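PDB 5ZRU: alpha-1,3-glucanase from Bacillus circulans, which hydrolyses alpha-1,3-glucan as a family GH87 glycoside hydrolase, the present chain being its catalytic unit, with bound calcium and zinc ions. Local coordinates for residues A333-I341 with V354-T364. Sequence-based numbering, arbitrary orientation.
Sequences AIIANGLVI and VNFAQGTSNST
In the parallel beta-helix, the pectate-lyase-like fold of the catalytic domain, 333-341 runs alongside 360-364, the start of the next coil, while strand 354-357 lies across the core in its own coil. Val340 and Thr364 form a parallel bridge. Thr364 N donates to Leu339 O at 2.8 Å. Ile341 N donates to Thr364 O, nearly straight at 175°. Before the strand, Ser361 N donates to Ala336 O at 3.1 Å and Gly338 N to Ser361 O, around the single isolated bridge of Asn337 with Ser361. Ser363 OG, anti to its own carbonyl carbon, is thereby placed beside its backbone N, where it accepts from Leu339 N at 3.1 Å, a bent bond of 135°, and donates to Ser361 O at 2.7 Å from above that carbonyl plane. With alanine in place of Ser363, Leu339 N is likely to lose its acceptor and Ser361 O one of its two donors. Asn337 and Asn362 lie side by side, their amide planes 38° apart; Asn362 ND2 reaches an in-plane lone pair of Asn337 OD1 at 2.8 Å. Inside the coil, Ile341 CD1 meets Val354 CG1 tip to tip at 3.9 Å and touches the edge of the Phe356 ring; Ser363 CB, from the same segment as the ring, lies over one face, offset toward the rim. At the type I' turn 357-360, a water donates to both Ile334 O and Gln358 O, and Ile335 CD1 packs on Gly359 O at 3.4 Å. Gln358 OE1 hydrogen-bonds Ser383 OG, and NE2 the carbonyl oxygens of Asp327 and Val385. Strand 323-325 of the preceding coil is touched by Ala336, Leu339 and Ile341, and Val365 of strand 364-366 packs against Ile341, Val354 and Phe356.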
ATOM      1  N   ALA A 333      10.024  -4.189  25.884  1.00 20.60           N
ATOM      2  CA  ALA A 333      10.249  -3.767  24.508  1.00 17.65           C
ATOM      3  C   ALA A 333      10.581  -2.284  24.438  1.00 18.45           C
ATOM      4  O   ALA A 333      10.050  -1.472  25.202  1.00 20.56           O
ATOM      5  CB  ALA A 333       9.013  -4.069  23.656  1.00 17.78           C
ATOM      6  N   ILE A 334      11.485  -1.929  23.526  1.00 16.97           N
ATOM      7  CA  ILE A 334      11.734  -0.519  23.241  1.00 15.24           C
ATOM      8  C   ILE A 334      10.813  -0.124  22.099  1.00 14.58           C
ATOM      9  O   ILE A 334      10.207  -0.994  21.461  1.00 14.27           O
ATOM     10  CB  ILE A 334      13.214  -0.246  22.913  1.00 15.71           C
ATOM     11  CG1 ILE A 334      13.688  -1.096  21.739  1.00 15.24           C
ATOM     12  CG2 ILE A 334      14.085  -0.485  24.152  1.00 20.09           C
ATOM     13  CD1 ILE A 334      15.100  -0.746  21.285  1.00 14.31           C
ATOM     14  N   ILE A 335      10.663   1.177  21.849  1.00 13.34           N
ATOM     15  CA  ILE A 335       9.725   1.641  20.832  1.00 11.66           C
ATOM     16  C   ILE A 335      10.384   2.682  19.947  1.00 13.39           C
ATOM     17  O   ILE A 335      11.304   3.400  20.360  1.00 14.01           O
ATOM     18  CB  ILE A 335       8.428   2.236  21.427  1.00 10.90           C
ATOM     19  CG1 ILE A 335       8.691   3.603  22.072  1.00 13.65           C
ATOM     20  CG2 ILE A 335       7.779   1.258  22.415  1.00 15.31           C
ATOM     21  CD1 ILE A 335       7.416   4.381  22.403  1.00 12.95           C
ATOM     22  N   ALA A 336       9.881   2.765  18.720  1.00 12.30           N
ATOM     23  CA  ALA A 336      10.089   3.935  17.889  1.00 11.99           C
ATOM     24  C   ALA A 336       9.136   5.038  18.327  1.00 13.98           C
ATOM     25  O   ALA A 336       7.952   4.794  18.584  1.00 10.77           O
ATOM     26  CB  ALA A 336       9.853   3.599  16.417  1.00 11.33           C
ATOM     27  N   ASN A 337       9.663   6.255  18.409  1.00 11.57           N
ATOM     28  CA  ASN A 337       8.915   7.433  18.833  1.00 10.88           C
ATOM     29  C   ASN A 337       9.232   8.543  17.845  1.00 13.63           C
ATOM     30  O   ASN A 337      10.405   8.871  17.639  1.00 12.07           O
ATOM     31  CB  ASN A 337       9.321   7.837  20.256  1.00 13.32           C
ATOM     32  CG  ASN A 337       8.321   8.755  20.934  1.00 20.40           C
ATOM     33  OD1 ASN A 337       7.206   8.965  20.459  1.00 20.96           O
ATOM     34  ND2 ASN A 337       8.719   9.293  22.079  1.00 22.53           N
ATOM     35  N   GLY A 338       8.201   9.106  17.220  1.00 11.83           N
ATOM     36  CA  GLY A 338       8.411  10.217  16.302  1.00 11.83           C
ATOM     37  C   GLY A 338       8.933   9.850  14.928  1.00 12.10           C
ATOM     38  O   GLY A 338       9.490  10.710  14.241  1.00 11.48           O
ATOM     39  N   LEU A 339       8.787   8.604  14.506  1.00 10.11           N
ATOM     40  CA  LEU A 339       9.194   8.228  13.158  1.00 10.23           C
ATOM     41  C   LEU A 339       8.308   8.916  12.129  1.00 10.14           C
ATOM     42  O   LEU A 339       7.093   9.004  12.296  1.00 11.52           O
ATOM     43  CB  LEU A 339       9.111   6.709  12.980  1.00  9.74           C
ATOM     44  CG  LEU A 339       9.266   6.186  11.548  1.00 12.06           C
ATOM     45  CD1 LEU A 339      10.703   6.366  11.050  1.00 10.54           C
ATOM     46  CD2 LEU A 339       8.850   4.732  11.478  1.00  9.16           C
ATOM     47  N   VAL A 340       8.918   9.411  11.058  1.00  9.81           N
ATOM     48  CA  VAL A 340       8.176   9.964   9.931  1.00  9.96           C
ATOM     49  C   VAL A 340       8.546   9.186   8.679  1.00  9.42           C
ATOM     50  O   VAL A 340       9.726   9.104   8.309  1.00  9.49           O
ATOM     51  CB  VAL A 340       8.448  11.464   9.741  1.00  9.21           C
ATOM     52  CG1 VAL A 340       7.698  11.986   8.493  1.00 11.10           C
ATOM     53  CG2 VAL A 340       8.007  12.229  10.986  1.00 12.86           C
ATOM     54  N   ILE A 341       7.537   8.621   8.027  1.00 10.44           N
ATOM     55  CA  ILE A 341       7.662   8.027   6.706  1.00  8.52           C
ATOM     56  C   ILE A 341       6.953   8.979   5.750  1.00  8.90           C
ATOM     57  O   ILE A 341       5.768   9.272   5.936  1.00  8.52           O
ATOM     58  CB  ILE A 341       7.033   6.625   6.671  1.00  7.54           C
ATOM     59  CG1 ILE A 341       7.771   5.680   7.629  1.00  8.96           C
ATOM     60  CG2 ILE A 341       7.023   6.064   5.241  1.00  7.64           C
ATOM     61  CD1 ILE A 341       7.019   4.346   7.861  1.00 10.55           C
ATOM     62  N   VAL A 354       2.321  -0.399   5.727  1.00  7.52           N
ATOM     63  CA  VAL A 354       3.046   0.048   6.916  1.00  5.77           C
ATOM     64  C   VAL A 354       2.255  -0.402   8.132  1.00  8.18           C
ATOM     65  O   VAL A 354       1.045  -0.162   8.209  1.00  8.89           O
ATOM     66  CB  VAL A 354       3.224   1.580   6.982  1.00  7.96           C
ATOM     67  CG1 VAL A 354       3.957   1.981   8.302  1.00  8.15           C
ATOM     68  CG2 VAL A 354       3.971   2.115   5.769  1.00  9.19           C
ATOM     69  N   ASN A 355       2.929  -1.032   9.090  1.00  5.68           N
ATOM     70  CA  ASN A 355       2.312  -1.304  10.380  1.00  8.12           C
ATOM     71  C   ASN A 355       3.162  -0.692  11.485  1.00  8.96           C
ATOM     72  O   ASN A 355       4.348  -1.015  11.615  1.00  9.57           O
ATOM     73  CB  ASN A 355       2.119  -2.807  10.595  1.00 11.40           C
ATOM     74  CG  ASN A 355       1.132  -3.109  11.713  1.00 13.38           C
ATOM     75  OD1 ASN A 355       1.253  -2.595  12.829  1.00 12.48           O
ATOM     76  ND2 ASN A 355       0.133  -3.925  11.408  1.00 11.29           N
ATOM     77  N   PHE A 356       2.553   0.204  12.261  1.00  8.38           N
ATOM     78  CA  PHE A 356       3.132   0.755  13.491  1.00  8.21           C
ATOM     79  C   PHE A 356       2.716  -0.151  14.648  1.00 10.23           C
ATOM     80  O   PHE A 356       1.603  -0.034  15.162  1.00 10.58           O
ATOM     81  CB  PHE A 356       2.628   2.176  13.727  1.00  9.22           C
ATOM     82  CG  PHE A 356       3.209   3.212  12.791  1.00  9.75           C
ATOM     83  CD1 PHE A 356       4.369   2.959  12.071  1.00  8.33           C
ATOM     84  CD2 PHE A 356       2.588   4.456  12.647  1.00  9.78           C
ATOM     85  CE1 PHE A 356       4.907   3.936  11.212  1.00  7.65           C
ATOM     86  CE2 PHE A 356       3.123   5.434  11.804  1.00 10.26           C
ATOM     87  CZ  PHE A 356       4.291   5.170  11.088  1.00  8.95           C
ATOM     88  N   ALA A 357       3.603  -1.048  15.078  1.00 10.30           N
ATOM     89  CA  ALA A 357       3.245  -2.068  16.061  1.00  9.75           C
ATOM     90  C   ALA A 357       4.091  -1.913  17.324  1.00  9.91           C
ATOM     91  O   ALA A 357       4.977  -1.060  17.407  1.00 10.05           O
ATOM     92  CB  ALA A 357       3.410  -3.472  15.469  1.00  9.98           C
ATOM     93  N   GLN A 358       3.797  -2.746  18.326  1.00 10.54           N
ATOM     94  CA  GLN A 358       4.673  -2.873  19.501  1.00  9.54           C
ATOM     95  C   GLN A 358       4.931  -1.531  20.183  1.00 11.60           C
ATOM     96  O   GLN A 358       6.059  -1.230  20.592  1.00 12.39           O
ATOM     97  CB  GLN A 358       6.001  -3.531  19.110  1.00 10.66           C
ATOM     98  CG  GLN A 358       5.901  -5.030  18.918  1.00 10.75           C
ATOM     99  CD  GLN A 358       5.579  -5.717  20.223  1.00 12.69           C
ATOM    100  OE1 GLN A 358       4.413  -5.973  20.534  1.00 13.29           O
ATOM    101  NE2 GLN A 358       6.612  -6.005  21.008  1.00 13.90           N
ATOM    102  N   GLY A 359       3.890  -0.712  20.295  1.00  9.71           N
ATOM    103  CA  GLY A 359       3.993   0.539  21.008  1.00 12.89           C
ATOM    104  C   GLY A 359       4.597   1.691  20.241  1.00 10.95           C
ATOM    105  O   GLY A 359       4.851   2.741  20.840  1.00 11.19           O
ATOM    106  N   THR A 360       4.871   1.518  18.951  1.00 11.26           N
ATOM    107  CA  THR A 360       5.242   2.642  18.099  1.00 10.63           C
ATOM    108  C   THR A 360       4.281   3.797  18.340  1.00  8.76           C
ATOM    109  O   THR A 360       3.059   3.616  18.298  1.00 10.36           O
ATOM    110  CB  THR A 360       5.188   2.219  16.628  1.00  7.51           C
ATOM    111  OG1 THR A 360       6.095   1.131  16.400  1.00 10.64           O
ATOM    112  CG2 THR A 360       5.542   3.395  15.731  1.00  8.81           C
ATOM    113  N   SER A 361       4.835   4.984  18.594  1.00 10.57           N
ATOM    114  CA  SER A 361       4.050   6.129  19.044  1.00 10.66           C
ATOM    115  C   SER A 361       4.510   7.405  18.353  1.00 11.42           C
ATOM    116  O   SER A 361       5.637   7.503  17.854  1.00 12.16           O
ATOM    117  CB  SER A 361       4.149   6.318  20.570  1.00 10.20           C
ATOM    118  OG  SER A 361       3.573   5.216  21.253  1.00 12.15           O
ATOM    119  N   ASN A 362       3.598   8.384  18.323  1.00  8.61           N
ATOM    120  CA  ASN A 362       3.892   9.725  17.828  1.00 10.39           C
ATOM    121  C   ASN A 362       4.520   9.692  16.445  1.00 11.97           C
ATOM    122  O   ASN A 362       5.330  10.553  16.101  1.00 11.35           O
ATOM    123  CB  ASN A 362       4.795  10.475  18.808  1.00 12.53           C
ATOM    124  CG  ASN A 362       4.128  10.685  20.135  1.00 15.35           C
ATOM    125  OD1 ASN A 362       3.066  11.297  20.205  1.00 13.22           O
ATOM    126  ND2 ASN A 362       4.729  10.158  21.197  1.00 16.98           N
ATOM    127  N   SER A 363       4.138   8.705  15.640  1.00  9.63           N
ATOM    128  CA  SER A 363       4.772   8.447  14.360  1.00 10.00           C
ATOM    129  C   SER A 363       3.768   8.666  13.236  1.00 10.75           C
ATOM    130  O   SER A 363       2.554   8.697  13.457  1.00 10.20           O
ATOM    131  CB  SER A 363       5.342   7.023  14.321  1.00 10.92           C
ATOM    132  OG  SER A 363       6.360   6.861  15.300  1.00 10.01           O
ATOM    133  N   THR A 364       4.292   8.825  12.020  1.00  7.99           N
ATOM    134  CA  THR A 364       3.501   9.374  10.927  1.00  9.18           C
ATOM    135  C   THR A 364       3.848   8.693   9.606  1.00 10.27           C
ATOM    136  O   THR A 364       5.021   8.423   9.331  1.00  9.45           O
ATOM    137  CB  THR A 364       3.737  10.892  10.802  1.00 11.65           C
ATOM    138  OG1 THR A 364       3.418  11.543  12.045  1.00 12.77           O
ATOM    139  CG2 THR A 364       2.886  11.488   9.679  1.00 10.45           C
TER
HETATM  140  O   HOH W   1       8.459  -1.338  19.515  1.00 10.59           O
HETATM  141  O   HOH W   2       8.396   0.675  17.612  1.00 10.45           O